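Putative oxidoreductase FAD-binding subunit (Sulfolobus tokodaii, PDB 4ZOH) binds flavin-adenine dinucleotide as the flavoprotein subunit of a putative molybdopterin-dependent oxidoreductase and probably passes electrons through the flavin. Local coordinates at residues 176-181 with 185-190; 191-196 with 269-274; 107-112 with 117-122. All coordinates share one frame; numbering follows the deposited sequence.

In the fold
Along the chain the three contacts follow one another in series, none nested in another. Interaction 3 comes first, closing the short loop between helix 106-112 and helix 119-125 beside the flavin. Interaction 1 then closes the hairpin turn between strands 173-179 and 189-198. Interaction 2 takes over that second strand at once and closes the longest loop, bringing helix 257-276 back onto the sheet. Interactions 1 and 3 both touch FAD and meet at Asp118, which bonds to Tyr176 and Lys178; interaction 2 lies farther out. Ala192 packs on Ala121 and Ala122, tying the strand of interaction 2 to the helix of interaction 3.

Interaction 1: residues 176-181 with 185-190; sequences YQKLER and DFAIVG. With FAD (flavin-adenine dinucleotide), chain H.
Lys178 and Asp185 meet at the end of a beta hairpin that reaches the flavin of FAD, the lysine ammonium sitting between protein and cofactor. Lys178 NZ donates to Asp185 O at 3.0 Å, in the plane of that carbonyl, and to FAD O4 at 2.8 Å. Its chain is extended throughout, with CG anti to the backbone N (chi1 -170°), and this carries NZ past Ala187, where CE lies 3.4 Å from the backbone N of Ala187. Asp118, in salt bridge with NZ, and the carbonyl of Asn94 are further partners of the ammonium, which would be expected to polarise the flavin C4 carbonyl. Phe186, in the loop leading into the second strand, starts its side chain away from the lysine strand and lays its ring over the isoalloxazine: FAD C4X stands 3.5 Å above the ring plane, over its centre.

Behind this first shell the strands pair antiparallel. Leu179 N donates to Val189 O almost linearly, and Ile188 N returns a bond to Leu179 O. The Leu179 and Ile188 side chains meet at an angle, CD2 against CG2, while Ile188 CD1 reaches the backbone of Glu180 and Arg181. Gly190 lies across from Lys178, and Gly190 CA is 3.7 Å from Tyr176 OH, which is hydrogen-bonded to Asp118. The turn itself is bridged by solvent. One water donates to Asp185 OD2 and accepts from Arg181 NE, and a second donates to the same OD2 while accepting from the backbone N of Arg181; OD1 instead pairs with Arg182. Farther along the hairpin, across the two strands, Gly190 CA makes a CA-H...O contact with Gln177 O at 3.3 Å.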
loop_
_atom_site.group_PDB
_atom_site.type_symbol
_atom_site.label_atom_id
_atom_site.label_comp_id
_atom_site.label_asym_id
_atom_site.label_seq_id
_atom_site.Cartn_x
_atom_site.Cartn_y
_atom_site.Cartn_z
ATOM N N TYR B 176 15.414 -41.053 30.352
ATOM C CA TYR B 176 15.281 -39.651 30.799
ATOM C C TYR B 176 13.815 -39.443 30.985
ATOM O O TYR B 176 13.045 -39.743 30.074
ATOM C CB TYR B 176 15.877 -38.648 29.793
ATOM C CG TYR B 176 15.791 -37.231 30.318
ATOM C CD1 TYR B 176 16.386 -36.893 31.525
ATOM C CD2 TYR B 176 15.103 -36.221 29.604
ATOM C CE1 TYR B 176 16.275 -35.629 32.049
ATOM C CE2 TYR B 176 15.021 -34.919 30.118
ATOM C CZ TYR B 176 15.621 -34.644 31.342
ATOM O OH TYR B 176 15.547 -33.392 31.914
ATOM N N GLN B 177 13.418 -39.029 32.186
ATOM C CA GLN B 177 11.994 -38.703 32.497
ATOM C C GLN B 177 11.892 -37.180 32.633
ATOM O O GLN B 177 12.632 -36.572 33.391
ATOM C CB GLN B 177 11.548 -39.367 33.820
ATOM C CG GLN B 177 11.577 -40.912 33.784
ATOM C CD GLN B 177 10.515 -41.494 32.863
ATOM O OE1 GLN B 177 9.404 -40.972 32.765
ATOM N NE2 GLN B 177 10.844 -42.585 32.185
ATOM N N LYS B 178 10.996 -36.580 31.870
ATOM C CA LYS B 178 10.862 -35.158 31.885
ATOM C C LYS B 178 9.432 -34.848 32.212
ATOM O O LYS B 178 8.544 -35.190 31.465
ATOM C CB LYS B 178 11.234 -34.578 30.520
ATOM C CG LYS B 178 11.343 -33.063 30.534
ATOM C CD LYS B 178 11.723 -32.484 29.186
ATOM C CE LYS B 178 11.710 -30.958 29.282
ATOM N NZ LYS B 178 12.431 -30.294 28.180
ATOM N N LEU B 179 9.219 -34.170 33.319
ATOM C CA LEU B 179 7.860 -33.718 33.635
ATOM C C LEU B 179 7.665 -32.314 33.047
ATOM O O LEU B 179 8.522 -31.393 33.272
ATOM C CB LEU B 179 7.600 -33.731 35.160
ATOM C CG LEU B 179 6.271 -33.160 35.687
ATOM C CD1 LEU B 179 5.041 -33.860 35.167
ATOM C CD2 LEU B 179 6.294 -33.189 37.208
ATOM N N GLU B 180 6.540 -32.152 32.340
ATOM C CA GLU B 180 6.224 -30.906 31.621
ATOM C C GLU B 180 4.718 -30.702 31.476
ATOM O O GLU B 180 3.934 -31.626 31.225
ATOM C CB GLU B 180 6.871 -30.863 30.226
ATOM C CG GLU B 180 6.472 -32.023 29.325
ATOM C CD GLU B 180 7.329 -32.161 28.087
ATOM O OE1 GLU B 180 8.492 -31.772 28.060
ATOM O OE2 GLU B 180 6.804 -32.673 27.108
ATOM N N ARG B 181 4.327 -29.454 31.588
ATOM C CA ARG B 181 2.940 -29.128 31.374
ATOM C C ARG B 181 2.565 -29.238 29.910
ATOM O O ARG B 181 1.473 -29.724 29.599
ATOM C CB ARG B 181 2.679 -27.736 31.892
ATOM C CG ARG B 181 1.192 -27.426 31.955
ATOM C CD ARG B 181 0.989 -26.256 32.918
ATOM N NE ARG B 181 1.933 -25.157 32.634
ATOM C CZ ARG B 181 1.886 -23.962 33.231
ATOM N NH1 ARG B 181 0.955 -23.702 34.186
ATOM N NH2 ARG B 181 2.770 -23.049 32.887
ATOM N N ASP B 185 8.090 -27.318 26.612
ATOM C CA ASP B 185 8.493 -26.553 27.809
ATOM C C ASP B 185 9.828 -27.088 28.340
ATOM O O ASP B 185 10.193 -28.245 28.034
ATOM C CB ASP B 185 7.480 -26.746 28.952
ATOM C CG ASP B 185 6.094 -26.217 28.661
ATOM O OD1 ASP B 185 5.863 -25.501 27.655
ATOM O OD2 ASP B 185 5.190 -26.533 29.489
ATOM N N PHE B 186 10.531 -26.271 29.141
ATOM C CA PHE B 186 11.579 -26.708 30.028
ATOM C C PHE B 186 11.018 -27.701 31.092
ATOM O O PHE B 186 9.797 -27.750 31.391
ATOM C CB PHE B 186 12.103 -25.496 30.765
ATOM C CG PHE B 186 13.165 -24.748 30.006
ATOM C CD1 PHE B 186 14.506 -25.073 30.170
ATOM C CD2 PHE B 186 12.818 -23.719 29.070
ATOM C CE1 PHE B 186 15.503 -24.369 29.483
ATOM C CE2 PHE B 186 13.827 -23.046 28.374
ATOM C CZ PHE B 186 15.156 -23.364 28.590
ATOM N N ALA B 187 11.900 -28.492 31.666
ATOM C CA ALA B 187 11.499 -29.429 32.745
ATOM C C ALA B 187 10.925 -28.763 33.994
ATOM O O ALA B 187 11.524 -27.822 34.484
ATOM C CB ALA B 187 12.691 -30.286 33.142
ATOM N N ILE B 188 9.761 -29.240 34.453
ATOM C CA ILE B 188 9.273 -28.980 35.809
ATOM C C ILE B 188 10.136 -29.840 36.769
ATOM O O ILE B 188 10.614 -29.363 37.799
ATOM C CB ILE B 188 7.786 -29.372 36.007
ATOM C CG1 ILE B 188 6.828 -28.412 35.252
ATOM C CG2 ILE B 188 7.455 -29.387 37.510
ATOM C CD1 ILE B 188 5.489 -29.012 34.928
ATOM N N VAL B 189 10.303 -31.115 36.424
ATOM C CA VAL B 189 11.266 -32.013 37.073
ATOM C C VAL B 189 11.924 -32.875 35.966
ATOM O O VAL B 189 11.238 -33.351 35.073
ATOM C CB VAL B 189 10.571 -32.924 38.116
ATOM C CG1 VAL B 189 11.616 -33.872 38.687
ATOM C CG2 VAL B 189 9.901 -32.101 39.249
ATOM N N GLY B 190 13.228 -33.051 36.013
ATOM C CA GLY B 190 13.862 -34.021 35.120
ATOM C C GLY B 190 14.706 -35.048 35.859
ATOM O O GLY B 190 15.515 -34.685 36.708
HETATM P PA FAD H . 23.552 -19.575 22.715
HETATM O O1A FAD H . 22.204 -18.994 22.973
HETATM O O2A FAD H . 24.294 -19.282 21.481
HETATM O O5B FAD H . 24.517 -19.194 23.883
HETATM C C5B FAD H . 24.068 -19.318 25.267
HETATM C C4B FAD H . 25.264 -18.827 26.256
HETATM O O4B FAD H . 26.525 -19.582 26.051
HETATM C C3B FAD H . 25.627 -17.395 25.884
HETATM O O3B FAD H . 25.917 -16.678 27.058
HETATM C C2B FAD H . 26.847 -17.515 24.940
HETATM O O2B FAD H . 27.699 -16.363 24.926
HETATM C C1B FAD H . 27.594 -18.652 25.548
HETATM N N9A FAD H . 28.204 -19.682 24.716
HETATM C C8A FAD H . 27.685 -20.337 23.680
HETATM N N7A FAD H . 28.565 -21.278 23.264
HETATM C C5A FAD H . 29.649 -21.204 24.073
HETATM C C6A FAD H . 30.863 -21.919 24.156
HETATM N N6A FAD H . 31.063 -22.910 23.291
HETATM N N1A FAD H . 31.771 -21.586 25.092
HETATM C C2A FAD H . 31.527 -20.621 26.017
HETATM N N3A FAD H . 30.389 -19.923 25.956
HETATM C C4A FAD H . 29.427 -20.193 25.001
HETATM N N1 FAD H . 16.787 -26.001 26.891
HETATM C C2 FAD H . 16.576 -27.144 27.657
HETATM O O2 FAD H . 17.510 -27.636 28.256
HETATM N N3 FAD H . 15.343 -27.718 27.736
HETATM C C4 FAD H . 14.283 -27.175 27.091
HETATM O O4 FAD H . 13.198 -27.763 27.159
HETATM C C4X FAD H . 14.471 -25.997 26.337
HETATM N N5 FAD H . 13.397 -25.446 25.673
HETATM C C5X FAD H . 13.600 -24.241 24.935
HETATM C C6 FAD H . 12.494 -23.661 24.323
HETATM C C7 FAD H . 12.655 -22.494 23.560
HETATM C C7M FAD H . 11.383 -21.912 22.905
HETATM C C8 FAD H . 13.927 -21.896 23.447
HETATM C C8M FAD H . 14.179 -20.587 22.650
HETATM C C9 FAD H . 15.037 -22.454 24.108
HETATM C C9A FAD H . 14.874 -23.638 24.833
HETATM N N10 FAD H . 15.957 -24.239 25.511
HETATM C C10 FAD H . 15.723 -25.418 26.244
HETATM C "C1'" FAD H . 17.304 -23.681 25.476
HETATM C "C2'" FAD H . 18.097 -24.213 24.268
HETATM O "O2'" FAD H . 18.452 -25.585 24.541
HETATM C "C3'" FAD H . 19.346 -23.348 23.942
HETATM O "O3'" FAD H . 19.757 -23.757 22.635
HETATM C "C4'" FAD H . 20.501 -23.555 24.908
HETATM O "O4'" FAD H . 20.018 -23.343 26.235
HETATM C "C5'" FAD H . 21.677 -22.595 24.627
HETATM O "O5'" FAD H . 22.433 -23.208 23.550
HETATM P P FAD H . 22.761 -22.378 22.250
HETATM O O1P FAD H . 23.757 -23.153 21.452
HETATM O O2P FAD H . 21.514 -21.974 21.563
HETATM O O3P FAD H . 23.497 -21.166 22.947
HETATM O O HOH W 1 9.928 -30.081 26.198
HETATM O O HOH W 2 3.189 -24.963 30.043
HETATM O O HOH W 3 5.992 -27.291 31.983
#

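Interaction 2: residues 191-196 with 269-274; sequences VALLLK and KRAIIT
A helix packed on one face of an antiparallel sheet makes this contact: helix 257-276 lies against strand 189-198 in the C-terminal part of the subunit, the region of the CO dehydrogenase flavoprotein C-terminal family. The axes of the two short segments approach to 8.3 Å, and their N-to-C directions differ by 32°, so the helix runs roughly along the strand. Leu193 carries most of the strand's share. Its CB rests on Ala271 CB at 3.9 Å, the small methyl letting the helix backbone come close to the sheet. With CG anti to the backbone N (chi1 -168°), the leucine sends CD1 onward along the helix surface, where it touches Ile272 CG1 at 3.5 Å and comes to 3.7 Å from the backbone N of Ile272. The leucine and isoleucine chains lie at a slant to each other instead of side by side.

Val191, two residues earlier, adds a lighter touch: its CG1 lies 4.4 Å from Ala271 CB, and the valine also packs on Leu267 and Thr268, one turn back on the helix. Leu193 reaches Ala275 as well, and Leu195 packs on Leu276, so the strand residues facing the helix follow it toward its C-terminal end. The intervening Ala192 points the other way and packs on Tyr176. All four touching residues are buried, and the groups that meet are aliphatic. Between these strand and helix residues the contact is therefore hydrophobic packing and shape, without polar bonds to fix the register.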
loop_
_atom_site.group_PDB
_atom_site.type_symbol
_atom_site.label_atom_id
_atom_site.label_comp_id
_atom_site.label_asym_id
_atom_site.label_seq_id
_atom_site.Cartn_x
_atom_site.Cartn_y
_atom_site.Cartn_z
ATOM N N VAL B 191 14.524 -36.332 35.510
ATOM C CA VAL B 191 15.327 -37.424 36.110
ATOM C C VAL B 191 15.981 -38.277 35.007
ATOM O O VAL B 191 15.275 -38.844 34.132
ATOM C CB VAL B 191 14.535 -38.334 37.092
ATOM C CG1 VAL B 191 15.494 -39.337 37.793
ATOM C CG2 VAL B 191 13.764 -37.531 38.133
ATOM N N ALA B 192 17.316 -38.275 35.029
ATOM C CA ALA B 192 18.126 -39.056 34.106
ATOM C C ALA B 192 18.766 -40.267 34.777
ATOM O O ALA B 192 19.527 -40.109 35.742
ATOM C CB ALA B 192 19.229 -38.214 33.464
ATOM N N LEU B 193 18.497 -41.445 34.226
ATOM C CA LEU B 193 18.999 -42.664 34.843
ATOM C C LEU B 193 19.911 -43.444 33.883
ATOM O O LEU B 193 19.585 -43.606 32.693
ATOM C CB LEU B 193 17.826 -43.566 35.274
ATOM C CG LEU B 193 18.209 -44.756 36.212
ATOM C CD1 LEU B 193 17.152 -44.960 37.286
ATOM C CD2 LEU B 193 18.327 -46.024 35.375
ATOM N N LEU B 194 21.023 -43.919 34.438
ATOM C CA LEU B 194 21.841 -44.977 33.824
ATOM C C LEU B 194 22.099 -46.116 34.824
ATOM O O LEU B 194 22.448 -45.885 35.991
ATOM C CB LEU B 194 23.178 -44.438 33.407
ATOM C CG LEU B 194 23.300 -43.866 32.001
ATOM C CD1 LEU B 194 24.488 -42.945 32.022
ATOM C CD2 LEU B 194 23.491 -44.991 30.991
ATOM N N LEU B 195 21.945 -47.344 34.348
ATOM C CA LEU B 195 22.313 -48.507 35.162
ATOM C C LEU B 195 22.729 -49.643 34.264
ATOM O O LEU B 195 22.292 -49.741 33.073
ATOM C CB LEU B 195 21.140 -48.942 36.070
ATOM C CG LEU B 195 19.913 -49.606 35.413
ATOM C CD1 LEU B 195 20.203 -51.065 35.096
ATOM C CD2 LEU B 195 18.668 -49.565 36.296
ATOM N N LYS B 196 23.515 -50.536 34.873
ATOM C CA LYS B 196 23.955 -51.771 34.214
ATOM C C LYS B 196 23.800 -52.956 35.164
ATOM O O LYS B 196 24.144 -52.896 36.373
ATOM C CB LYS B 196 25.395 -51.631 33.737
ATOM C CG LYS B 196 25.966 -52.804 32.921
ATOM C CD LYS B 196 27.488 -52.620 32.924
ATOM C CE LYS B 196 28.234 -53.617 32.052
ATOM N NZ LYS B 196 27.613 -53.695 30.709
ATOM N N LYS B 269 10.967 -43.447 40.039
ATOM C CA LYS B 269 10.347 -44.765 39.841
ATOM C C LYS B 269 10.121 -45.058 38.357
ATOM O O LYS B 269 10.395 -46.199 37.904
ATOM C CB LYS B 269 9.052 -44.924 40.663
ATOM C CG LYS B 269 8.499 -46.319 40.690
ATOM C CD LYS B 269 7.250 -46.394 41.579
ATOM C CE LYS B 269 6.509 -47.701 41.329
ATOM N NZ LYS B 269 5.518 -48.022 42.377
ATOM N N ARG B 270 9.572 -44.065 37.612
ATOM C CA ARG B 270 9.300 -44.237 36.144
ATOM C C ARG B 270 10.646 -44.558 35.428
ATOM O O ARG B 270 10.712 -45.460 34.634
ATOM C CB ARG B 270 8.691 -42.973 35.551
ATOM C CG ARG B 270 7.217 -42.782 35.853
ATOM C CD ARG B 270 6.787 -41.358 35.504
ATOM N NE ARG B 270 5.328 -41.344 35.460
ATOM C CZ ARG B 270 4.553 -40.462 34.824
ATOM N NH1 ARG B 270 5.068 -39.443 34.120
ATOM N NH2 ARG B 270 3.238 -40.629 34.885
ATOM N N ALA B 271 11.720 -43.895 35.847
ATOM C CA ALA B 271 13.062 -44.055 35.237
ATOM C C ALA B 271 13.639 -45.472 35.431
ATOM O O ALA B 271 14.005 -46.135 34.431
ATOM C CB ALA B 271 13.995 -43.001 35.775
ATOM N N ILE B 272 13.652 -45.958 36.687
ATOM C CA ILE B 272 14.117 -47.321 36.997
ATOM C C ILE B 272 13.308 -48.316 36.155
ATOM O O ILE B 272 13.872 -49.098 35.379
ATOM C CB ILE B 272 14.003 -47.597 38.521
ATOM C CG1 ILE B 272 14.694 -46.527 39.309
ATOM C CG2 ILE B 272 14.633 -48.910 38.928
ATOM C CD1 ILE B 272 14.280 -46.527 40.760
ATOM N N ILE B 273 11.986 -48.224 36.230
ATOM C CA ILE B 273 11.115 -49.191 35.546
ATOM C C ILE B 273 11.221 -49.141 34.020
ATOM O O ILE B 273 11.157 -50.189 33.342
ATOM C CB ILE B 273 9.641 -49.102 35.997
ATOM C CG1 ILE B 273 9.466 -49.632 37.457
ATOM C CG2 ILE B 273 8.680 -49.819 35.036
ATOM C CD1 ILE B 273 8.072 -49.357 38.049
ATOM N N THR B 274 11.337 -47.930 33.480
ATOM C CA THR B 274 11.524 -47.786 32.046
ATOM C C THR B 274 12.885 -48.363 31.620
ATOM O O THR B 274 12.912 -49.188 30.739
ATOM C CB THR B 274 11.376 -46.315 31.616
ATOM O OG1 THR B 274 10.028 -45.927 31.859
ATOM C CG2 THR B 274 11.728 -46.128 30.085
#

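Interaction 3: residues 107-112 with 117-122; sequences GGSISH and ADYPAA. With FAD (flavin-adenine dinucleotide), chain H.
This buried contact between two consecutive short helices lies near the centre of the chain, in the FAD-binding domain, where Ser109 of helix 106-112 faces Tyr119 of helix 119-125. Ser109 comes to the edge of the tyrosine ring: CB, in the ring plane, is 3.7 Å from Tyr119 CD2, and OG lies near that plane, 3.5 Å from the same carbon. Having OG anti to the backbone N (chi1 176°) sends the hydroxyl toward the second segment and the flavin. There a water joins the two helices to the cofactor. The water lies 2.9 Å from Ser109 OG, accepts from the backbone N of Tyr119 and donates to FAD O2.

The pyrimidine side of the flavin is gripped by Asp118 as well. Its backbone N donates to FAD O2 at 3.0 Å, and OD2 accepts from FAD N3 in a more bent bond of 140°, so O2 accepts one hydrogen bond from the protein and another from the water. The same carboxylate is held at both oxygens by the hairpin of strands 173-179 and 189-198. On the first helix the glycines let the cofactor lie close: Gly108 C is 3.2 Å from FAD O5'. Ser111 OG bonds back to Gly107 O at 2.7 Å, from the opposite face of that carbonyl plane to Ser111 N. On the adenine side, Ser111 OG lies 3.3 Å from FAD N3A.

Around this pair, Tyr119 OH bonds to His77 and its ring packs on Leu88 and Ala92 of helix 88-93, while Ile110 packs on Phe143 and Phe146 of helix 143-146 and on Ile164 of strand 160-167.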
loop_
_atom_site.group_PDB
_atom_site.type_symbol
_atom_site.label_atom_id
_atom_site.label_comp_id
_atom_site.label_asym_id
_atom_site.label_seq_id
_atom_site.Cartn_x
_atom_site.Cartn_y
_atom_site.Cartn_z
ATOM N N GLY B 107 27.376 -27.144 23.760
ATOM C CA GLY B 107 28.272 -26.083 24.324
ATOM C C GLY B 107 27.509 -24.877 24.864
ATOM O O GLY B 107 27.813 -24.356 25.946
ATOM N N GLY B 108 26.474 -24.436 24.140
ATOM C CA GLY B 108 25.734 -23.234 24.589
ATOM C C GLY B 108 24.792 -23.585 25.735
ATOM O O GLY B 108 24.528 -22.757 26.560
ATOM N N SER B 109 24.232 -24.801 25.763
ATOM C CA SER B 109 23.301 -25.166 26.859
ATOM C C SER B 109 24.068 -25.174 28.211
ATOM O O SER B 109 23.609 -24.575 29.231
ATOM C CB SER B 109 22.689 -26.532 26.540
ATOM O OG SER B 109 21.887 -26.959 27.588
ATOM N N ILE B 110 25.255 -25.788 28.195
ATOM C CA ILE B 110 26.039 -25.907 29.411
ATOM C C ILE B 110 26.775 -24.622 29.745
ATOM O O ILE B 110 27.073 -24.406 30.919
ATOM C CB ILE B 110 26.986 -27.135 29.439
ATOM C CG1 ILE B 110 28.198 -26.991 28.527
ATOM C CG2 ILE B 110 26.248 -28.467 29.172
ATOM C CD1 ILE B 110 29.193 -28.131 28.777
ATOM N N SER B 111 27.082 -23.770 28.747
ATOM C CA SER B 111 27.671 -22.458 29.089
ATOM C C SER B 111 26.605 -21.527 29.657
ATOM O O SER B 111 26.886 -20.655 30.452
ATOM C CB SER B 111 28.403 -21.835 27.931
ATOM O OG SER B 111 29.366 -22.745 27.405
ATOM N N HIS B 112 25.350 -21.804 29.333
ATOM C CA HIS B 112 24.255 -20.976 29.816
ATOM C C HIS B 112 23.783 -21.346 31.224
ATOM O O HIS B 112 23.519 -20.446 32.035
ATOM C CB HIS B 112 23.097 -21.026 28.787
ATOM C CG HIS B 112 21.880 -20.270 29.215
ATOM N ND1 HIS B 112 21.889 -18.903 29.427
ATOM C CD2 HIS B 112 20.606 -20.685 29.430
ATOM C CE1 HIS B 112 20.679 -18.520 29.794
ATOM N NE2 HIS B 112 19.876 -19.576 29.781
ATOM N N ALA B 117 17.480 -26.901 32.676
ATOM C CA ALA B 117 17.971 -27.585 31.438
ATOM C C ALA B 117 17.894 -29.099 31.505
ATOM O O ALA B 117 18.013 -29.703 32.596
ATOM C CB ALA B 117 19.421 -27.180 31.116
ATOM N N ASP B 118 17.788 -29.724 30.336
ATOM C CA ASP B 118 17.811 -31.181 30.256
ATOM C C ASP B 118 19.208 -31.801 30.429
ATOM O O ASP B 118 19.391 -32.667 31.323
ATOM C CB ASP B 118 17.075 -31.673 29.013
ATOM C CG ASP B 118 15.623 -31.324 29.065
ATOM O OD1 ASP B 118 15.026 -31.540 30.180
ATOM O OD2 ASP B 118 15.069 -30.805 28.024
ATOM N N TYR B 119 20.197 -31.315 29.677
ATOM C CA TYR B 119 21.485 -32.020 29.625
ATOM C C TYR B 119 22.121 -32.277 31.010
ATOM O O TYR B 119 22.657 -33.350 31.211
ATOM C CB TYR B 119 22.526 -31.318 28.771
ATOM C CG TYR B 119 22.365 -31.419 27.270
ATOM C CD1 TYR B 119 22.136 -32.649 26.632
ATOM C CD2 TYR B 119 22.519 -30.256 26.470
ATOM C CE1 TYR B 119 22.044 -32.715 25.237
ATOM C CE2 TYR B 119 22.449 -30.310 25.104
ATOM C CZ TYR B 119 22.210 -31.530 24.490
ATOM O OH TYR B 119 22.061 -31.534 23.132
ATOM N N PRO B 120 22.108 -31.280 31.926
ATOM C CA PRO B 120 22.850 -31.441 33.195
ATOM C C PRO B 120 22.412 -32.652 34.012
ATOM O O PRO B 120 23.224 -33.225 34.675
ATOM C CB PRO B 120 22.512 -30.140 33.975
ATOM C CG PRO B 120 22.254 -29.130 32.893
ATOM C CD PRO B 120 21.504 -29.933 31.849
ATOM N N ALA B 121 21.147 -33.036 33.936
ATOM C CA ALA B 121 20.727 -34.258 34.600
ATOM C C ALA B 121 21.492 -35.476 34.049
ATOM O O ALA B 121 21.979 -36.280 34.834
ATOM C CB ALA B 121 19.235 -34.460 34.532
ATOM N N ALA B 122 21.551 -35.602 32.719
ATOM C CA ALA B 122 22.320 -36.659 32.067
ATOM C C ALA B 122 23.818 -36.475 32.285
ATOM O O ALA B 122 24.500 -37.447 32.534
ATOM C CB ALA B 122 21.994 -36.810 30.572
HETATM P PA FAD H . 23.552 -19.575 22.715
HETATM O O1A FAD H . 22.204 -18.994 22.973
HETATM O O2A FAD H . 24.294 -19.282 21.481
HETATM O O5B FAD H . 24.517 -19.194 23.883
HETATM C C5B FAD H . 24.068 -19.318 25.267
HETATM C C4B FAD H . 25.264 -18.827 26.256
HETATM O O4B FAD H . 26.525 -19.582 26.051
HETATM C C3B FAD H . 25.627 -17.395 25.884
HETATM O O3B FAD H . 25.917 -16.678 27.058
HETATM C C2B FAD H . 26.847 -17.515 24.940
HETATM O O2B FAD H . 27.699 -16.363 24.926
HETATM C C1B FAD H . 27.594 -18.652 25.548
HETATM N N9A FAD H . 28.204 -19.682 24.716
HETATM C C8A FAD H . 27.685 -20.337 23.680
HETATM N N7A FAD H . 28.565 -21.278 23.264
HETATM C C5A FAD H . 29.649 -21.204 24.073
HETATM C C6A FAD H . 30.863 -21.919 24.156
HETATM N N6A FAD H . 31.063 -22.910 23.291
HETATM N N1A FAD H . 31.771 -21.586 25.092
HETATM C C2A FAD H . 31.527 -20.621 26.017
HETATM N N3A FAD H . 30.389 -19.923 25.956
HETATM C C4A FAD H . 29.427 -20.193 25.001
HETATM N N1 FAD H . 16.787 -26.001 26.891
HETATM C C2 FAD H . 16.576 -27.144 27.657
HETATM O O2 FAD H . 17.510 -27.636 28.256
HETATM N N3 FAD H . 15.343 -27.718 27.736
HETATM C C4 FAD H . 14.283 -27.175 27.091
HETATM O O4 FAD H . 13.198 -27.763 27.159
HETATM C C4X FAD H . 14.471 -25.997 26.337
HETATM N N5 FAD H . 13.397 -25.446 25.673
HETATM C C5X FAD H . 13.600 -24.241 24.935
HETATM C C6 FAD H . 12.494 -23.661 24.323
HETATM C C7 FAD H . 12.655 -22.494 23.560
HETATM C C7M FAD H . 11.383 -21.912 22.905
HETATM C C8 FAD H . 13.927 -21.896 23.447
HETATM C C8M FAD H . 14.179 -20.587 22.650
HETATM C C9 FAD H . 15.037 -22.454 24.108
HETATM C C9A FAD H . 14.874 -23.638 24.833
HETATM N N10 FAD H . 15.957 -24.239 25.511
HETATM C C10 FAD H . 15.723 -25.418 26.244
HETATM C "C1'" FAD H . 17.304 -23.681 25.476
HETATM C "C2'" FAD H . 18.097 -24.213 24.268
HETATM O "O2'" FAD H . 18.452 -25.585 24.541
HETATM C "C3'" FAD H . 19.346 -23.348 23.942
HETATM O "O3'" FAD H . 19.757 -23.757 22.635
HETATM C "C4'" FAD H . 20.501 -23.555 24.908
HETATM O "O4'" FAD H . 20.018 -23.343 26.235
HETATM C "C5'" FAD H . 21.677 -22.595 24.627
HETATM O "O5'" FAD H . 22.433 -23.208 23.550
HETATM P P FAD H . 22.761 -22.378 22.250
HETATM O O1P FAD H . 23.757 -23.153 21.452
HETATM O O2P FAD H . 21.514 -21.974 21.563
HETATM O O3P FAD H . 23.497 -21.166 22.947
HETATM O O HOH W 4 19.901 -29.018 27.882
#